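PDB 6YP4: adenylate cyclase from Hippeastrum hybrid cultivar, which acts mainly as a triphosphatase of the CYTH superfamily despite its name, hydrolysing the phosphate chain of triphosphate substrates, probably with the help of bound metal ions. Local coordinates for residues Leu27-Thr39 with Phe48-Ala60. Sequence-based numbering, arbitrary orientation.
With GCP (phosphomethylphosphonic acid guanylate ester), chain B.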
ATOM      1  N   LEU A  27      -1.093 -11.072  -0.021  1.00 25.48           N
ATOM      2  CA  LEU A  27      -0.887 -10.143   1.082  1.00 26.89           C
ATOM      3  C   LEU A  27      -2.171  -9.787   1.813  1.00 27.06           C
ATOM      4  O   LEU A  27      -2.184  -9.763   3.041  1.00 29.11           O
ATOM      5  CB  LEU A  27      -0.238  -8.849   0.569  1.00 30.30           C
ATOM      6  CG  LEU A  27      -0.025  -7.741   1.606  1.00 38.32           C
ATOM      7  CD1 LEU A  27       0.934  -8.221   2.684  1.00 27.22           C
ATOM      8  CD2 LEU A  27       0.496  -6.463   0.985  1.00 32.10           C
ATOM      9  N   LYS A  28      -3.264  -9.500   1.101  1.00 22.89           N
ATOM     10  CA  LYS A  28      -4.503  -9.117   1.764  1.00 17.49           C
ATOM     11  C   LYS A  28      -5.631  -9.124   0.736  1.00 17.70           C
ATOM     12  O   LYS A  28      -5.387  -9.038  -0.469  1.00 19.22           O
ATOM     13  CB  LYS A  28      -4.401  -7.730   2.423  1.00 17.89           C
ATOM     14  CG  LYS A  28      -4.074  -6.615   1.431  1.00 24.30           C
ATOM     15  CD  LYS A  28      -3.753  -5.294   2.133  1.00 29.59           C
ATOM     16  CE  LYS A  28      -3.456  -4.195   1.128  1.00 39.04           C
ATOM     17  NZ  LYS A  28      -3.553  -2.818   1.717  1.00 36.29           N
ATOM     18  N   THR A  29      -6.864  -9.207   1.229  1.00 15.78           N
ATOM     19  CA  THR A  29      -8.062  -9.063   0.398  1.00 18.03           C
ATOM     20  C   THR A  29      -9.054  -8.196   1.163  1.00 21.51           C
ATOM     21  O   THR A  29      -9.311  -8.458   2.340  1.00 25.06           O
ATOM     22  CB  THR A  29      -8.689 -10.428   0.072  1.00 23.30           C
ATOM     23  OG1 THR A  29      -7.720 -11.236  -0.604  1.00 23.11           O
ATOM     24  CG2 THR A  29     -10.013 -10.290  -0.803  1.00 21.89           C
ATOM     25  N   HIS A  30      -9.601  -7.169   0.500  1.00 21.28           N
ATOM     26  CA  HIS A  30     -10.548  -6.259   1.123  1.00 24.03           C
ATOM     27  C   HIS A  30     -11.685  -5.900   0.170  1.00 16.13           C
ATOM     28  O   HIS A  30     -11.530  -5.918  -1.052  1.00 23.92           O
ATOM     29  CB  HIS A  30      -9.857  -4.982   1.591  1.00 23.36           C
ATOM     30  CG  HIS A  30      -8.946  -5.213   2.758  1.00 29.58           C
ATOM     31  ND1 HIS A  30      -9.397  -5.227   4.060  1.00 31.85           N
ATOM     32  CD2 HIS A  30      -7.629  -5.520   2.811  1.00 27.27           C
ATOM     33  CE1 HIS A  30      -8.384  -5.493   4.869  1.00 31.60           C
ATOM     34  NE2 HIS A  30      -7.300  -5.663   4.137  1.00 26.94           N
ATOM     35  N   LEU A  31     -12.802  -5.510   0.780  1.00 24.19           N
ATOM     36  CA  LEU A  31     -14.014  -5.058   0.106  1.00 32.13           C
ATOM     37  C   LEU A  31     -14.022  -3.533   0.022  1.00 27.90           C
ATOM     38  O   LEU A  31     -13.768  -2.854   1.018  1.00 22.59           O
ATOM     39  CB  LEU A  31     -15.237  -5.559   0.878  1.00 31.29           C
ATOM     40  CG  LEU A  31     -16.587  -5.055   0.403  1.00 33.99           C
ATOM     41  CD1 LEU A  31     -16.803  -5.579  -0.996  1.00 27.10           C
ATOM     42  CD2 LEU A  31     -17.676  -5.543   1.333  1.00 36.44           C
ATOM     43  N   GLN A  32     -14.286  -3.001  -1.170  1.00 24.61           N
ATOM     44  CA  GLN A  32     -14.371  -1.562  -1.408  1.00 17.97           C
ATOM     45  C   GLN A  32     -15.758  -1.209  -1.926  1.00 27.20           C
ATOM     46  O   GLN A  32     -16.308  -1.924  -2.772  1.00 29.26           O
ATOM     47  CB  GLN A  32     -13.326  -1.102  -2.442  1.00 22.16           C
ATOM     48  CG  GLN A  32     -11.942  -1.790  -2.308  1.00 26.47           C
ATOM     49  CD  GLN A  32     -10.937  -1.329  -3.349  1.00 28.46           C
ATOM     50  OE1 GLN A  32     -11.227  -1.340  -4.539  1.00 33.09           O
ATOM     51  NE2 GLN A  32      -9.729  -0.890  -2.892  1.00 30.46           N
ATOM     52  N   HIS A  33     -16.324  -0.108  -1.427  1.00 21.04           N
ATOM     53  CA  HIS A  33     -17.463   0.550  -2.073  1.00 22.83           C
ATOM     54  C   HIS A  33     -17.016   1.926  -2.543  1.00 27.46           C
ATOM     55  O   HIS A  33     -16.568   2.748  -1.734  1.00 26.49           O
ATOM     56  CB  HIS A  33     -18.677   0.647  -1.135  1.00 19.83           C
ATOM     57  CG  HIS A  33     -19.291  -0.680  -0.786  1.00 29.65           C
ATOM     58  ND1 HIS A  33     -18.809  -1.486   0.225  1.00 28.11           N
ATOM     59  CD2 HIS A  33     -20.375  -1.333  -1.299  1.00 31.26           C
ATOM     60  CE1 HIS A  33     -19.534  -2.586   0.296  1.00 38.57           C
ATOM     61  NE2 HIS A  33     -20.504  -2.514  -0.610  1.00 33.53           N
ATOM     62  N   ASN A  34     -17.107   2.161  -3.853  1.00 18.45           N
ATOM     63  CA  ASN A  34     -16.662   3.397  -4.478  1.00 20.85           C
ATOM     64  C   ASN A  34     -17.872   4.277  -4.779  1.00 33.24           C
ATOM     65  O   ASN A  34     -18.777   3.849  -5.500  1.00 25.99           O
ATOM     66  CB  ASN A  34     -15.904   3.096  -5.772  1.00 24.07           C
ATOM     67  CG  ASN A  34     -14.707   2.185  -5.559  1.00 28.89           C
ATOM     68  OD1 ASN A  34     -13.766   2.553  -4.872  1.00 33.09           O
ATOM     69  ND2 ASN A  34     -14.703   1.023  -6.216  1.00 34.17           N
ATOM     70  N   LEU A  35     -17.889   5.498  -4.249  1.00 27.24           N
ATOM     71  CA  LEU A  35     -18.939   6.458  -4.578  1.00 31.03           C
ATOM     72  C   LEU A  35     -18.350   7.699  -5.241  1.00 32.53           C
ATOM     73  O   LEU A  35     -17.217   8.098  -4.954  1.00 24.23           O
ATOM     74  CB  LEU A  35     -19.735   6.867  -3.346  1.00 29.31           C
ATOM     75  CG  LEU A  35     -20.730   5.818  -2.865  1.00 38.34           C
ATOM     76  CD1 LEU A  35     -20.036   4.668  -2.150  1.00 30.67           C
ATOM     77  CD2 LEU A  35     -21.739   6.473  -1.962  1.00 46.90           C
ATOM     78  N   PHE A  36     -19.135   8.327  -6.123  1.00 27.01           N
ATOM     79  CA  PHE A  36     -18.646   9.423  -6.952  1.00 23.79           C
ATOM     80  C   PHE A  36     -19.573  10.633  -6.875  1.00 36.24           C
ATOM     81  O   PHE A  36     -20.780  10.508  -6.630  1.00 36.28           O
ATOM     82  CB  PHE A  36     -18.486   8.982  -8.417  1.00 26.12           C
ATOM     83  CG  PHE A  36     -17.530   7.849  -8.597  1.00 26.41           C
ATOM     84  CD1 PHE A  36     -17.972   6.533  -8.483  1.00 31.75           C
ATOM     85  CD2 PHE A  36     -16.190   8.087  -8.866  1.00 26.19           C
ATOM     86  CE1 PHE A  36     -17.101   5.478  -8.628  1.00 28.14           C
ATOM     87  CE2 PHE A  36     -15.311   7.035  -9.003  1.00 22.96           C
ATOM     88  CZ  PHE A  36     -15.768   5.728  -8.898  1.00 24.27           C
ATOM     89  N   PHE A  37     -18.986  11.810  -7.106  1.00 26.07           N
ATOM     90  CA  PHE A  37     -19.641  13.092  -6.873  1.00 29.43           C
ATOM     91  C   PHE A  37     -19.243  14.085  -7.954  1.00 38.59           C
ATOM     92  O   PHE A  37     -18.148  13.998  -8.518  1.00 44.31           O
ATOM     93  CB  PHE A  37     -19.266  13.654  -5.483  1.00 29.78           C
ATOM     94  CG  PHE A  37     -19.559  12.721  -4.366  1.00 36.64           C
ATOM     95  CD1 PHE A  37     -20.756  12.823  -3.674  1.00 29.00           C
ATOM     96  CD2 PHE A  37     -18.648  11.724  -4.016  1.00 31.70           C
ATOM     97  CE1 PHE A  37     -21.040  11.961  -2.641  1.00 31.82           C
ATOM     98  CE2 PHE A  37     -18.922  10.850  -2.990  1.00 30.57           C
ATOM     99  CZ  PHE A  37     -20.122  10.960  -2.297  1.00 21.97           C
ATOM    100  N   ASP A  38     -20.142  15.033  -8.235  1.00 40.45           N
ATOM    101  CA  ASP A  38     -19.938  16.057  -9.255  1.00 32.84           C
ATOM    102  C   ASP A  38     -21.009  17.119  -9.041  1.00 39.09           C
ATOM    103  O   ASP A  38     -21.930  16.939  -8.239  1.00 39.85           O
ATOM    104  CB  ASP A  38     -20.016  15.469 -10.670  1.00 40.70           C
ATOM    105  CG  ASP A  38     -19.318  16.333 -11.716  1.00 44.35           C
ATOM    106  OD1 ASP A  38     -19.073  17.527 -11.437  1.00 44.96           O
ATOM    107  OD2 ASP A  38     -19.023  15.818 -12.830  1.00 41.81           O
ATOM    108  N   THR A  39     -20.872  18.238  -9.750  1.00 42.79           N
ATOM    109  CA  THR A  39     -21.949  19.217  -9.784  1.00 42.39           C
ATOM    110  C   THR A  39     -23.137  18.661 -10.562  1.00 52.27           C
ATOM    111  O   THR A  39     -23.015  17.718 -11.353  1.00 47.50           O
ATOM    112  CB  THR A  39     -21.510  20.516 -10.454  1.00 49.07           C
ATOM    113  OG1 THR A  39     -21.115  20.241 -11.810  1.00 53.01           O
ATOM    114  CG2 THR A  39     -20.373  21.175  -9.685  1.00 45.38           C
ATOM    115  N   PHE A  48     -12.871  16.259 -17.478  1.00 49.61           N
ATOM    116  CA  PHE A  48     -12.282  14.917 -17.504  1.00 44.15           C
ATOM    117  C   PHE A  48     -11.760  14.498 -16.130  1.00 44.68           C
ATOM    118  O   PHE A  48     -10.700  13.882 -16.011  1.00 51.66           O
ATOM    119  CB  PHE A  48     -11.184  14.836 -18.568  1.00 43.43           C
ATOM    120  CG  PHE A  48     -11.624  15.367 -19.908  1.00 58.97           C
ATOM    121  CD1 PHE A  48     -12.818  14.940 -20.473  1.00 56.97           C
ATOM    122  CD2 PHE A  48     -10.869  16.317 -20.582  1.00 65.78           C
ATOM    123  CE1 PHE A  48     -13.243  15.440 -21.698  1.00 62.28           C
ATOM    124  CE2 PHE A  48     -11.288  16.817 -21.809  1.00 67.42           C
ATOM    125  CZ  PHE A  48     -12.477  16.376 -22.365  1.00 62.08           C
ATOM    126  N   SER A  49     -12.528  14.808 -15.091  1.00 41.46           N
ATOM    127  CA  SER A  49     -12.115  14.605 -13.713  1.00 39.09           C
ATOM    128  C   SER A  49     -13.162  13.781 -12.983  1.00 41.75           C
ATOM    129  O   SER A  49     -14.361  13.871 -13.268  1.00 39.38           O
ATOM    130  CB  SER A  49     -11.910  15.942 -12.982  1.00 43.85           C
ATOM    131  OG  SER A  49     -10.800  16.657 -13.502  1.00 50.23           O
ATOM    132  N   ALA A  50     -12.682  12.994 -12.021  1.00 34.69           N
ATOM    133  CA  ALA A  50     -13.491  12.061 -11.251  1.00 30.41           C
ATOM    134  C   ALA A  50     -13.181  12.260  -9.773  1.00 33.85           C
ATOM    135  O   ALA A  50     -12.013  12.194  -9.373  1.00 35.67           O
ATOM    136  CB  ALA A  50     -13.191  10.623 -11.674  1.00 29.76           C
ATOM    137  N   LEU A  51     -14.217  12.519  -8.966  1.00 27.56           N
ATOM    138  CA  LEU A  51     -14.071  12.689  -7.515  1.00 29.53           C
ATOM    139  C   LEU A  51     -14.743  11.504  -6.826  1.00 36.70           C
ATOM    140  O   LEU A  51     -15.969  11.334  -6.918  1.00 34.25           O
ATOM    141  CB  LEU A  51     -14.677  14.019  -7.067  1.00 29.73           C
ATOM    142  CG  LEU A  51     -14.677  14.453  -5.598  1.00 32.41           C
ATOM    143  CD1 LEU A  51     -13.266  14.608  -5.097  1.00 30.41           C
ATOM    144  CD2 LEU A  51     -15.424  15.778  -5.483  1.00 35.44           C
ATOM    145  N   ARG A  52     -13.937  10.690  -6.138  1.00 25.70           N
ATOM    146  CA  ARG A  52     -14.351   9.414  -5.564  1.00 22.57           C
ATOM    147  C   ARG A  52     -14.158   9.426  -4.055  1.00 35.19           C
ATOM    148  O   ARG A  52     -13.120   9.880  -3.563  1.00 28.36           O
ATOM    149  CB  ARG A  52     -13.526   8.266  -6.168  1.00 26.40           C
ATOM    150  CG  ARG A  52     -13.917   6.822  -5.747  1.00 30.82           C
ATOM    151  CD  ARG A  52     -12.960   5.794  -6.382  1.00 37.94           C
ATOM    152  NE  ARG A  52     -11.590   5.893  -5.862  1.00 35.19           N
ATOM    153  CZ  ARG A  52     -10.512   5.397  -6.470  1.00 28.27           C
ATOM    154  NH1 ARG A  52     -10.621   4.771  -7.633  1.00 28.60           N
ATOM    155  NH2 ARG A  52      -9.315   5.524  -5.915  1.00 31.26           N
ATOM    156  N   ILE A  53     -15.155   8.923  -3.324  1.00 27.98           N
ATOM    157  CA  ILE A  53     -14.993   8.559  -1.918  1.00 27.00           C
ATOM    158  C   ILE A  53     -15.123   7.041  -1.820  1.00 28.73           C
ATOM    159  O   ILE A  53     -16.160   6.469  -2.181  1.00 24.56           O
ATOM    160  CB  ILE A  53     -16.000   9.285  -1.013  1.00 25.00           C
ATOM    161  CG1 ILE A  53     -15.770  10.812  -1.057  1.00 23.34           C
ATOM    162  CG2 ILE A  53     -15.886   8.793   0.441  1.00 25.80           C
ATOM    163  CD1 ILE A  53     -16.742  11.608  -0.181  1.00 26.18           C
ATOM    164  N   ARG A  54     -14.053   6.382  -1.381  1.00 19.14           N
ATOM    165  CA  ARG A  54     -14.011   4.924  -1.291  1.00 20.68           C
ATOM    166  C   ARG A  54     -14.070   4.486   0.164  1.00 26.98           C
ATOM    167  O   ARG A  54     -13.285   4.962   0.998  1.00 23.18           O
ATOM    168  CB  ARG A  54     -12.748   4.362  -1.954  1.00 25.70           C
ATOM    169  CG  ARG A  54     -12.459   2.882  -1.599  1.00 27.66           C
ATOM    170  CD  ARG A  54     -11.193   2.371  -2.293  1.00 29.28           C
ATOM    171  NE  ARG A  54     -11.297   2.288  -3.754  1.00 27.43           N
ATOM    172  CZ  ARG A  54     -10.240   2.230  -4.559  1.00 32.61           C
ATOM    173  NH1 ARG A  54      -9.016   2.270  -4.038  1.00 27.55           N
ATOM    174  NH2 ARG A  54     -10.398   2.153  -5.878  1.00 32.82           N
ATOM    175  N   PHE A  55     -14.973   3.556   0.458  1.00 23.03           N
ATOM    176  CA  PHE A  55     -15.098   2.959   1.781  1.00 27.93           C
ATOM    177  C   PHE A  55     -14.554   1.538   1.748  1.00 28.11           C
ATOM    178  O   PHE A  55     -14.880   0.775   0.831  1.00 25.99           O
ATOM    179  CB  PHE A  55     -16.566   2.958   2.232  1.00 26.24           C
ATOM    180  CG  PHE A  55     -17.166   4.331   2.335  1.00 30.41           C
ATOM    181  CD1 PHE A  55     -16.900   5.140   3.424  1.00 28.49           C
ATOM    182  CD2 PHE A  55     -17.996   4.809   1.346  1.00 22.07           C
ATOM    183  CE1 PHE A  55     -17.450   6.414   3.516  1.00 26.34           C
ATOM    184  CE2 PHE A  55     -18.545   6.080   1.427  1.00 25.34           C
ATOM    185  CZ  PHE A  55     -18.279   6.880   2.511  1.00 30.32           C
ATOM    186  N   TYR A  56     -13.716   1.185   2.732  1.00 18.48           N
ATOM    187  CA  TYR A  56     -13.160  -0.161   2.857  1.00 19.60           C
ATOM    188  C   TYR A  56     -13.927  -0.937   3.922  1.00 28.97           C
ATOM    189  O   TYR A  56     -14.167  -0.421   5.021  1.00 32.00           O
ATOM    190  CB  TYR A  56     -11.659  -0.134   3.223  1.00 20.83           C
ATOM    191  CG  TYR A  56     -10.724   0.297   2.080  1.00 22.03           C
ATOM    192  CD1 TYR A  56     -10.568   1.631   1.749  1.00 24.22           C
ATOM    193  CD2 TYR A  56      -9.999  -0.638   1.352  1.00 19.00           C
ATOM    194  CE1 TYR A  56      -9.717   2.031   0.725  1.00 27.80           C
ATOM    195  CE2 TYR A  56      -9.132  -0.243   0.325  1.00 25.00           C
ATOM    196  CZ  TYR A  56      -8.999   1.093   0.021  1.00 25.49           C
ATOM    197  OH  TYR A  56      -8.154   1.499  -1.002  1.00 37.29           O
ATOM    198  N   ASP A  57     -14.312  -2.173   3.583  1.00 26.73           N
ATOM    199  CA  ASP A  57     -14.954  -3.149   4.484  1.00 28.26           C
ATOM    200  C   ASP A  57     -16.138  -2.474   5.171  1.00 30.09           C
ATOM    201  O   ASP A  57     -16.975  -1.863   4.490  1.00 29.67           O
ATOM    202  CB  ASP A  57     -13.912  -3.733   5.432  1.00 31.47           C
ATOM    203  CG  ASP A  57     -12.808  -4.438   4.707  1.00 29.42           C
ATOM    204  OD1 ASP A  57     -13.055  -4.927   3.589  1.00 31.21           O
ATOM    205  OD2 ASP A  57     -11.694  -4.510   5.254  1.00 39.12           O
ATOM    206  N   ALA A  58     -16.245  -2.543   6.493  1.00 28.08           N
ATOM    207  CA  ALA A  58     -17.406  -2.029   7.199  1.00 27.69           C
ATOM    208  C   ALA A  58     -17.084  -0.642   7.755  1.00 31.37           C
ATOM    209  O   ALA A  58     -16.976  -0.423   8.959  1.00 32.86           O
ATOM    210  CB  ALA A  58     -17.830  -3.001   8.294  1.00 30.27           C
ATOM    211  N   ASN A  59     -16.950   0.307   6.830  1.00 25.31           N
ATOM    212  CA  ASN A  59     -16.614   1.690   7.179  1.00 29.54           C
ATOM    213  C   ASN A  59     -15.330   1.758   7.999  1.00 32.47           C
ATOM    214  O   ASN A  59     -15.204   2.577   8.908  1.00 41.60           O
ATOM    215  CB  ASN A  59     -17.761   2.354   7.934  1.00 35.68           C
ATOM    216  CG  ASN A  59     -17.983   3.770   7.505  1.00 44.16           C
ATOM    217  OD1 ASN A  59     -17.855   4.091   6.329  1.00 38.99           O
ATOM    218  ND2 ASN A  59     -18.321   4.638   8.458  1.00 53.51           N
ATOM    219  N   ALA A  60     -14.379   0.878   7.681  1.00 27.34           N
ATOM    220  CA  ALA A  60     -13.136   0.768   8.438  1.00 32.43           C
ATOM    221  C   ALA A  60     -12.118   1.833   8.040  1.00 35.59           C
ATOM    222  O   ALA A  60     -11.368   2.331   8.889  1.00 31.27           O
ATOM    223  CB  ALA A  60     -12.551  -0.625   8.228  1.00 26.69           C
TER
HETATM  224  PG  GCP B 301      -8.227   1.337 -10.778  1.00 63.84           P
HETATM  225  O1G GCP B 301      -7.872   0.527 -11.989  1.00 64.16           O
HETATM  226  O2G GCP B 301      -9.282   0.630  -9.957  1.00 55.15           O
HETATM  227  O3G GCP B 301      -8.726   2.694 -11.208  1.00 72.85           O
HETATM  228  C3B GCP B 301      -6.718   1.527  -9.767  1.00 51.60           C
HETATM  229  PB  GCP B 301      -7.122   2.597  -8.307  1.00 51.64           P
HETATM  230  O1B GCP B 301      -8.035   3.733  -8.666  1.00 43.23           O
HETATM  231  O2B GCP B 301      -7.674   1.769  -7.172  1.00 47.02           O
HETATM  232  O3A GCP B 301      -5.681   3.231  -7.836  1.00 66.06           O
HETATM  233  PA  GCP B 301      -5.567   3.975  -6.375  1.00 85.82           P
HETATM  234  O1A GCP B 301      -4.738   5.228  -6.589  1.00 95.47           O
HETATM  235  O2A GCP B 301      -6.968   4.349  -5.940  1.00 94.49           O
HETATM  236  O5' GCP B 301      -4.885   2.924  -5.242  1.00 69.06           O
HETATM  237  C5' GCP B 301      -4.288   1.719  -5.702  1.00 64.51           C
HETATM  238  C4' GCP B 301      -2.986   2.008  -6.563  1.00 68.33           C
HETATM  239  O4' GCP B 301      -2.028   3.065  -5.932  1.00 61.93           O
HETATM  240  C3' GCP B 301      -2.294   0.937  -6.643  1.00 71.52           C
HETATM  241  O3' GCP B 301      -1.800   0.767  -7.995  1.00 75.75           O
HETATM  242  C2' GCP B 301      -1.067   1.046  -5.505  1.00 72.32           C
HETATM  243  O2' GCP B 301       0.214   0.504  -6.000  1.00 62.66           O
HETATM  244  C1' GCP B 301      -0.961   2.259  -5.119  1.00 65.36           C
HETATM  245  N9  GCP B 301      -1.239   2.349  -3.630  1.00 72.08           N
HETATM  246  C8  GCP B 301      -2.459   2.672  -3.184  1.00 72.62           C
HETATM  247  N7  GCP B 301      -2.443   2.684  -1.839  1.00 63.69           N
HETATM  248  C5  GCP B 301      -1.200   2.363  -1.447  1.00 67.05           C
HETATM  249  C6  GCP B 301      -0.624   2.228  -0.185  1.00 64.40           C
HETATM  250  O6  GCP B 301      -1.277   2.412   0.788  1.00 70.34           O
HETATM  251  N1  GCP B 301       0.661   1.893  -0.071  1.00 61.34           N
HETATM  252  C2  GCP B 301       1.409   1.683  -1.187  1.00 58.69           C
HETATM  253  N2  GCP B 301       2.803   1.321  -0.939  1.00 60.80           N
HETATM  254  N3  GCP B 301       0.848   1.812  -2.421  1.00 69.48           N
HETATM  255  C4  GCP B 301      -0.456   2.153  -2.548  1.00 71.59           C
HETATM  256  O   HOH W   1     -16.686  12.502 -10.292  1.00 37.68           O
HETATM  257  O   HOH W   2     -17.135  13.425 -12.916  1.00 48.48           O
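Leu31-Phe37 and Leu51-Tyr56 run antiparallel as neighbouring strands of the CYTH fold's curled sheet, their axes 4.6 Å apart; the paired bonds of His33 with Phe55 and Leu35 with Ile53 set the register. Toward Phe37 the strands part, and one water bridges Phe37 O and Leu51 N. Arg52 and Arg54, two residues apart, send their long cationic chains from the same face into the triphosphate pocket. Arg54 leaves with CG anti to the backbone N (chi1 166°) and bends at chi3, bringing NE to Asn34 OD1 (2.7 Å), a nearly straight bond in both the amide and guanidinium planes. Arg54 NH2 then reaches GCP O2B (3.0 Å), while the Gln32 amide, itself bonded to Asn135, stacks over one guanidinium face. A leucine in place of Arg54 would probably leave Asn34 OD1 without its donor and the phosphate short of positive charge. Phe36 lies alongside the aliphatic part of Arg52, CE2 3.5 Å from CG. Behind, apolar Leu35, Phe37, Ile53 and Phe55 suit the packing against helices 88-96 and 101-104. Just past the end of strand 49-56, the Asp57 carboxylate takes Leu31 N on OD1 and, through the syn lone pair of OD2, His30 ND1 at 2.7 Å.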